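Side-chain contacts in serine protease inhibitor (PDB 3STO), which is a serpin that probably inhibits serine-type endopeptidases: residues L50-G55 and T119-E124; Y65-T70 and V316-P321; V158-W163 and A185-N190. All coordinates share one frame; numbering follows the deposited sequence.

Overall arrangement
From the N terminus, helix 43-55 supplies the first half of interaction 1, and the chain returns 64 residues later as strand 112-124 to close it. Before that return, helix 61-70 has already opened interaction 2, which closes only at the loop 316-321, so interactions 1 and 2 cross along the chain. They also touch, L53 and L54 against L318 and I67. Interaction 1 has closed before interaction 3 opens; the latter closes the short excursion between helix 153-167 and strand 186-197, wholly within the span of interaction 2. Strands 112-124 and 186-197 are neighbours, so interactions 1 and 3 meet at the sheet, while interaction 2 joins helix 61-70 to the loop after helix 307-312, its centre about 21 Å from that of interaction 3.

Interaction 1: L50-G55 and T119-E124; sequences LGILLG and TGIFVE
I52 and L53 of helix 43-55 meet I121 of strand 112-124 in a small, buried and entirely apolar helix-on-sheet contact, where the helical part of the serpin fold rests on its large central sheet. A single methyl on the strand side serves both helix residues. I121 CD1 lies 4.1 Å from I52 CG2 and 4.3 Å from L53 CD2, so the tip of one isoleucine lodges against two successive side chains of the helix. The I121 side chain reaches that far because CG1 stands anti to the carbonyl carbon and the chain then runs on extended (chi2 172°). I52 sets out directly toward the strand and offers its CG2 branch, its side chain and that of I121 passing at a slant. L53 does otherwise: its CB starts off to one side, and CD2, the methyl that branches off the extended CB-CG-CD1 line, is the one that turns in to I121.

The pair of segments buries 129 Å² in all, and other parts of the fold complete the packing. L188 of the adjoining strand 186-197 touches both L53 and I121, and I137 of helix 131-138 touches both isoleucines. Next to this apolar patch, T119 OG1 is hydrogen-bonded to T49 OG1, one turn back on the helix. With no hydrogen bond between the two segments themselves, the contact probably rests on close fit and exclusion of water.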
# COMPACT_ATOMS: atom_id res chain seq x y z
N LEU A 50 9.93 -2.13 -7.45
CA LEU A 50 10.76 -1.32 -8.35
C LEU A 50 12.22 -1.27 -7.90
O LEU A 50 13.15 -1.49 -8.68
CB LEU A 50 10.23 0.10 -8.38
CG LEU A 50 10.40 0.76 -9.72
CD1 LEU A 50 9.89 -0.23 -10.75
CD2 LEU A 50 9.60 2.02 -9.69
N GLY A 51 12.42 -0.94 -6.64
CA GLY A 51 13.75 -0.79 -6.12
C GLY A 51 14.56 -2.05 -6.22
O GLY A 51 15.77 -2.00 -6.44
N ILE A 52 13.93 -3.20 -6.07
CA ILE A 52 14.71 -4.42 -6.07
C ILE A 52 15.48 -4.62 -7.41
O ILE A 52 16.65 -5.03 -7.41
CB ILE A 52 13.84 -5.61 -5.69
CG1 ILE A 52 14.68 -6.68 -5.01
CG2 ILE A 52 13.07 -6.16 -6.89
CD1 ILE A 52 13.82 -7.69 -4.30
N LEU A 53 14.85 -4.27 -8.53
CA LEU A 53 15.46 -4.42 -9.86
C LEU A 53 16.71 -3.56 -10.02
O LEU A 53 17.70 -3.99 -10.60
CB LEU A 53 14.45 -4.11 -10.96
CG LEU A 53 13.24 -5.05 -10.94
CD1 LEU A 53 12.25 -4.69 -12.02
CD2 LEU A 53 13.69 -6.49 -11.11
N LEU A 54 16.69 -2.36 -9.49
CA LEU A 54 17.86 -1.51 -9.47
C LEU A 54 18.86 -1.87 -8.35
O LEU A 54 20.07 -1.77 -8.53
CB LEU A 54 17.42 -0.04 -9.31
CG LEU A 54 18.53 0.97 -9.15
CD1 LEU A 54 19.47 0.90 -10.37
CD2 LEU A 54 17.95 2.34 -9.00
N GLY A 55 18.35 -2.25 -7.17
CA GLY A 55 19.20 -2.54 -6.04
C GLY A 55 19.98 -3.82 -6.27
O GLY A 55 21.07 -3.99 -5.76
N THR A 119 7.58 -9.38 -2.59
CA THR A 119 7.72 -9.22 -4.03
C THR A 119 8.04 -10.54 -4.72
O THR A 119 9.02 -11.20 -4.39
CB THR A 119 8.78 -8.18 -4.38
OG1 THR A 119 8.34 -6.90 -3.94
CG2 THR A 119 9.00 -8.14 -5.89
N GLY A 120 7.19 -10.94 -5.65
CA GLY A 120 7.47 -12.09 -6.48
C GLY A 120 7.88 -11.64 -7.86
O GLY A 120 7.18 -10.87 -8.52
N ILE A 121 9.05 -12.11 -8.29
CA ILE A 121 9.55 -11.86 -9.63
C ILE A 121 9.29 -13.13 -10.41
O ILE A 121 9.86 -14.17 -10.10
CB ILE A 121 11.07 -11.52 -9.58
CG1 ILE A 121 11.32 -10.20 -8.83
CG2 ILE A 121 11.67 -11.46 -10.97
CD1 ILE A 121 12.83 -9.88 -8.56
N PHE A 122 8.39 -13.09 -11.39
CA PHE A 122 8.06 -14.29 -12.15
C PHE A 122 8.62 -14.21 -13.58
O PHE A 122 8.13 -13.44 -14.42
CB PHE A 122 6.54 -14.57 -12.16
CG PHE A 122 5.96 -14.78 -10.79
CD1 PHE A 122 5.98 -16.04 -10.19
CD2 PHE A 122 5.38 -13.73 -10.09
CE1 PHE A 122 5.46 -16.24 -8.93
CE2 PHE A 122 4.86 -13.91 -8.81
CZ PHE A 122 4.89 -15.16 -8.23
N VAL A 123 9.63 -15.03 -13.86
CA VAL A 123 10.30 -15.04 -15.16
C VAL A 123 10.12 -16.37 -15.90
O VAL A 123 10.25 -17.46 -15.32
CB VAL A 123 11.80 -14.80 -15.03
CG1 VAL A 123 12.41 -14.63 -16.40
CG2 VAL A 123 12.07 -13.58 -14.18
N GLU A 124 9.81 -16.25 -17.19
CA GLU A 124 9.82 -17.38 -18.12
C GLU A 124 11.08 -18.26 -17.94
O GLU A 124 12.22 -17.74 -17.86
CB GLU A 124 9.71 -16.83 -19.55
CG GLU A 124 10.01 -17.85 -20.64
CD GLU A 124 9.08 -19.03 -20.54
OE1 GLU A 124 7.85 -18.78 -20.59
OE2 GLU A 124 9.58 -20.18 -20.40

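Interaction 2: Y65-T70 and V316-P321; sequences YQIGKT and VDLFDP
Q66 carries the tight half of this contact, its side-chain amide gripping the backbone where the chain enters the short 3-10 turn at D317-L318. OE1 accepts two N-H groups, from D317 N at 2.8 Å and from V316 N at 2.9 Å. The first arrives in the carbonyl plane on a lone pair, with an N-H...O angle of 161°, whereas the second comes from above that plane. A water donates a further bond to Q66 OE1 at 2.8 Å and accepts one from L318 N, so three donors converge on one oxygen. The extended chain beyond CG lets the amide span the gap between helix and turn.

Its NE2 end is held less firmly: the bond to D317 OD1 is weak at 3.3 Å, with amide and carboxylate planes 61° apart, and the main partner of that carboxylate is R62, in a salt bridge through OD2. V316 marks the solvent side, exposed and covered by Q66 only in part.

Inward, I67 CD1 makes a looser apolar approach to L318 CG at 4.4 Å. Both side chains also lean on L50 of helix 43-55, while F319 packs on helix 307-312, and L318 pairs by backbone with V337, just ahead of strand 339-348.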
# COMPACT_ATOMS: atom_id res chain seq x y z
N TYR A 65 18.42 3.82 -14.75
CA TYR A 65 18.52 5.25 -14.53
C TYR A 65 17.15 5.87 -14.30
O TYR A 65 16.98 6.70 -13.40
CB TYR A 65 19.22 5.92 -15.70
CG TYR A 65 19.39 7.42 -15.57
CD1 TYR A 65 19.95 7.96 -14.46
CD2 TYR A 65 19.00 8.29 -16.57
CE1 TYR A 65 20.10 9.29 -14.30
CE2 TYR A 65 19.16 9.64 -16.44
CZ TYR A 65 19.72 10.14 -15.29
OH TYR A 65 19.90 11.50 -15.09
N GLN A 66 16.18 5.47 -15.12
CA GLN A 66 14.80 5.93 -14.98
C GLN A 66 14.22 5.61 -13.60
O GLN A 66 13.63 6.47 -12.95
CB GLN A 66 13.93 5.30 -16.06
CG GLN A 66 14.17 5.96 -17.38
CD GLN A 66 13.41 5.34 -18.50
OE1 GLN A 66 12.72 4.30 -18.34
NE2 GLN A 66 13.53 5.96 -19.67
N ILE A 67 14.41 4.36 -13.17
CA ILE A 67 14.08 3.93 -11.84
C ILE A 67 14.68 4.84 -10.78
O ILE A 67 13.98 5.30 -9.90
CB ILE A 67 14.50 2.46 -11.63
CG1 ILE A 67 13.69 1.56 -12.57
CG2 ILE A 67 14.31 2.05 -10.17
CD1 ILE A 67 13.93 0.06 -12.35
N GLY A 68 15.96 5.12 -10.86
CA GLY A 68 16.60 5.97 -9.88
C GLY A 68 16.07 7.40 -9.86
O GLY A 68 15.94 8.00 -8.78
N LYS A 69 15.78 7.96 -11.03
CA LYS A 69 15.20 9.30 -11.08
C LYS A 69 13.80 9.32 -10.43
O LYS A 69 13.48 10.21 -9.63
CB LYS A 69 15.14 9.81 -12.53
CG LYS A 69 16.29 10.73 -12.94
N THR A 70 12.98 8.35 -10.79
CA THR A 70 11.62 8.30 -10.30
C THR A 70 11.68 8.13 -8.81
O THR A 70 10.82 8.61 -8.08
CB THR A 70 10.88 7.12 -10.91
OG1 THR A 70 10.75 7.32 -12.32
CG2 THR A 70 9.52 7.01 -10.29
N VAL A 316 9.84 3.82 -17.94
CA VAL A 316 9.39 3.52 -19.29
C VAL A 316 10.13 2.33 -19.90
O VAL A 316 9.49 1.34 -20.28
CB VAL A 316 9.51 4.79 -20.20
CG1 VAL A 316 9.17 4.46 -21.63
CG2 VAL A 316 8.61 5.92 -19.65
N ASP A 317 11.47 2.43 -19.98
CA ASP A 317 12.24 1.37 -20.67
C ASP A 317 12.00 -0.01 -20.12
O ASP A 317 12.07 -0.97 -20.86
CB ASP A 317 13.74 1.64 -20.61
CG ASP A 317 14.15 2.82 -21.43
OD1 ASP A 317 13.26 3.57 -21.93
OD2 ASP A 317 15.39 2.99 -21.57
N LEU A 318 11.77 -0.11 -18.81
CA LEU A 318 11.50 -1.39 -18.16
C LEU A 318 10.37 -2.17 -18.88
O LEU A 318 10.34 -3.40 -18.87
CB LEU A 318 11.04 -1.15 -16.72
CG LEU A 318 11.53 -1.90 -15.49
CD1 LEU A 318 10.46 -1.86 -14.44
CD2 LEU A 318 11.98 -3.33 -15.76
N PHE A 319 9.43 -1.43 -19.47
CA PHE A 319 8.19 -2.04 -19.95
C PHE A 319 8.16 -2.23 -21.45
O PHE A 319 7.13 -2.54 -22.02
CB PHE A 319 6.98 -1.22 -19.47
CG PHE A 319 6.95 -1.02 -17.97
CD1 PHE A 319 6.84 -2.11 -17.12
CD2 PHE A 319 7.06 0.25 -17.42
CE1 PHE A 319 6.83 -1.94 -15.75
CE2 PHE A 319 7.05 0.44 -16.05
CZ PHE A 319 6.94 -0.66 -15.21
N ASP A 320 9.31 -2.09 -22.06
CA ASP A 320 9.41 -2.04 -23.51
C ASP A 320 10.48 -3.00 -24.04
O ASP A 320 11.66 -2.88 -23.71
CB ASP A 320 9.70 -0.60 -23.94
CG ASP A 320 9.91 -0.45 -25.43
OD1 ASP A 320 9.64 -1.42 -26.17
OD2 ASP A 320 10.35 0.64 -25.85
N PRO A 321 10.05 -3.96 -24.85
CA PRO A 321 10.89 -4.99 -25.50
C PRO A 321 12.14 -4.43 -26.18
O PRO A 321 13.17 -5.06 -26.12
CB PRO A 321 9.96 -5.56 -26.57
CG PRO A 321 8.59 -5.31 -26.05
CD PRO A 321 8.64 -4.03 -25.27
O HOH W 1 12.77 1.95 -16.78

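Interaction 3: V158-W163 and A185-N190; sequences VDINDW and AMILVN
W163 and V189 make the closest side-chain approach between helix 158-163 and the strand that begins at M186. The CZ3-CH2 end of the indole does the touching: W163 CZ3 lies 3.9 Å from V189 CG1, and W163 CH2 comes within 3.8 Å of V189 O, an oblique approach to the ring system. The indole and the valine lie alongside, running opposite ways rather than meeting end to end. With CG anti to the backbone N (chi1 -179°), the indole swings out from the helix and lays its six-membered ring beside the strand.

One turn earlier, I160 makes the second, looser foothold. Its two branches divide the work, CD1 approaching I187 CD1 at 4.4 Å and CG2 approaching V189 CG2 at 4.5 Å. I187 and V189 alternate with residues that face the other way, which puts the CB of I187 and of V189 on the helix side.

At their closest the axes of helix segment 158-163 and strand segment 186-190 are 10.8 Å apart, with directions 18° from parallel. This is the serpin arrangement in which helix F packs on the front of sheet A, here nearly in line with this strand; the strand pair 186-197 and 339-348, parallel neighbours here, corresponds to the site where inhibitory serpins take up the cleaved reactive loop.

Around this first shell, two neighbouring strands position the tryptophan: F122 of 112-124 meets its ring edge-to-face and also touches I160 and V189, and E144 of 143-148 takes a hydrogen bond from NE1 through OE1, which would restrain rotation of the indole. V189 O is itself engaged by the backbone of G120. On the reverse face of the strand, L188 packs on T49 of helix 43-55, and N190 OD1 accepts a hydrogen bond from Q342 NE2.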
# COMPACT_ATOMS: atom_id res chain seq x y z
N VAL A 158 -1.59 -20.94 -12.13
CA VAL A 158 -1.57 -21.69 -10.87
C VAL A 158 -0.41 -21.27 -9.97
O VAL A 158 -0.64 -20.78 -8.86
CB VAL A 158 -1.54 -23.23 -11.13
CG1 VAL A 158 -1.18 -23.99 -9.85
CG2 VAL A 158 -2.88 -23.69 -11.67
N ASP A 159 0.82 -21.46 -10.45
CA ASP A 159 2.02 -21.05 -9.72
C ASP A 159 1.88 -19.69 -9.05
O ASP A 159 2.12 -19.55 -7.85
CB ASP A 159 3.23 -21.04 -10.66
CG ASP A 159 3.88 -22.41 -10.81
OD1 ASP A 159 3.18 -23.44 -10.64
OD2 ASP A 159 5.10 -22.45 -11.11
N ILE A 160 1.51 -18.69 -9.83
CA ILE A 160 1.38 -17.35 -9.31
C ILE A 160 0.30 -17.26 -8.22
O ILE A 160 0.57 -16.79 -7.11
CB ILE A 160 1.09 -16.34 -10.42
CG1 ILE A 160 2.34 -16.13 -11.27
CG2 ILE A 160 0.67 -15.03 -9.80
CD1 ILE A 160 2.12 -15.36 -12.54
N ASN A 161 -0.90 -17.73 -8.55
CA ASN A 161 -2.02 -17.74 -7.60
C ASN A 161 -1.61 -18.41 -6.31
O ASN A 161 -1.96 -17.93 -5.23
CB ASN A 161 -3.27 -18.43 -8.18
CG ASN A 161 -4.03 -17.54 -9.18
OD1 ASN A 161 -3.86 -16.32 -9.21
ND2 ASN A 161 -4.89 -18.15 -9.97
N ASP A 162 -0.82 -19.47 -6.41
CA ASP A 162 -0.34 -20.14 -5.20
C ASP A 162 0.59 -19.27 -4.39
O ASP A 162 0.50 -19.24 -3.17
CB ASP A 162 0.32 -21.47 -5.53
CG ASP A 162 -0.68 -22.53 -5.98
OD1 ASP A 162 -1.87 -22.41 -5.62
OD2 ASP A 162 -0.28 -23.47 -6.70
N TRP A 163 1.49 -18.58 -5.08
CA TRP A 163 2.43 -17.74 -4.38
C TRP A 163 1.66 -16.68 -3.62
O TRP A 163 1.93 -16.43 -2.46
CB TRP A 163 3.41 -17.06 -5.35
CG TRP A 163 4.41 -16.20 -4.61
CD1 TRP A 163 5.53 -16.62 -3.97
CD2 TRP A 163 4.37 -14.77 -4.44
NE1 TRP A 163 6.21 -15.56 -3.43
CE2 TRP A 163 5.52 -14.41 -3.69
CE3 TRP A 163 3.48 -13.77 -4.85
CZ2 TRP A 163 5.79 -13.09 -3.32
CZ3 TRP A 163 3.77 -12.45 -4.49
CH2 TRP A 163 4.91 -12.12 -3.73
N ALA A 185 7.05 -12.57 -20.93
CA ALA A 185 8.42 -12.75 -20.44
C ALA A 185 8.52 -12.69 -18.92
O ALA A 185 9.14 -13.54 -18.29
CB ALA A 185 9.34 -11.69 -21.07
N MSE A 186 7.93 -11.66 -18.32
CA MSE A 186 8.14 -11.40 -16.91
C MSE A 186 6.99 -10.66 -16.26
O MSE A 186 6.46 -9.69 -16.82
CB MSE A 186 9.43 -10.62 -16.70
CG MSE A 186 9.68 -10.25 -15.23
SE MSE A 186 11.50 -9.50 -14.92
CE MSE A 186 11.69 -8.47 -16.57
N ILE A 187 6.63 -11.12 -15.07
CA ILE A 187 5.60 -10.48 -14.28
C ILE A 187 6.07 -10.22 -12.85
O ILE A 187 6.63 -11.09 -12.19
CB ILE A 187 4.35 -11.34 -14.21
CG1 ILE A 187 3.65 -11.35 -15.59
CG2 ILE A 187 3.43 -10.82 -13.09
CD1 ILE A 187 2.37 -12.17 -15.61
N LEU A 188 5.88 -8.99 -12.41
CA LEU A 188 6.15 -8.60 -11.02
C LEU A 188 4.84 -8.47 -10.25
O LEU A 188 3.86 -7.89 -10.76
CB LEU A 188 6.88 -7.26 -10.97
CG LEU A 188 8.22 -7.11 -11.68
CD1 LEU A 188 8.67 -5.65 -11.57
CD2 LEU A 188 9.23 -8.03 -11.06
N VAL A 189 4.83 -9.03 -9.04
CA VAL A 189 3.67 -9.07 -8.15
C VAL A 189 4.07 -8.56 -6.76
O VAL A 189 4.94 -9.12 -6.10
CB VAL A 189 3.07 -10.50 -8.04
CG1 VAL A 189 1.77 -10.47 -7.24
CG2 VAL A 189 2.77 -11.09 -9.40
N ASN A 190 3.45 -7.48 -6.32
CA ASN A 190 3.65 -6.99 -4.95
C ASN A 190 2.45 -7.26 -4.00
O ASN A 190 1.29 -7.06 -4.34
CB ASN A 190 4.06 -5.50 -4.91
CG ASN A 190 4.29 -5.01 -3.47
OD1 ASN A 190 3.46 -4.32 -2.87
ND2 ASN A 190 5.42 -5.41 -2.90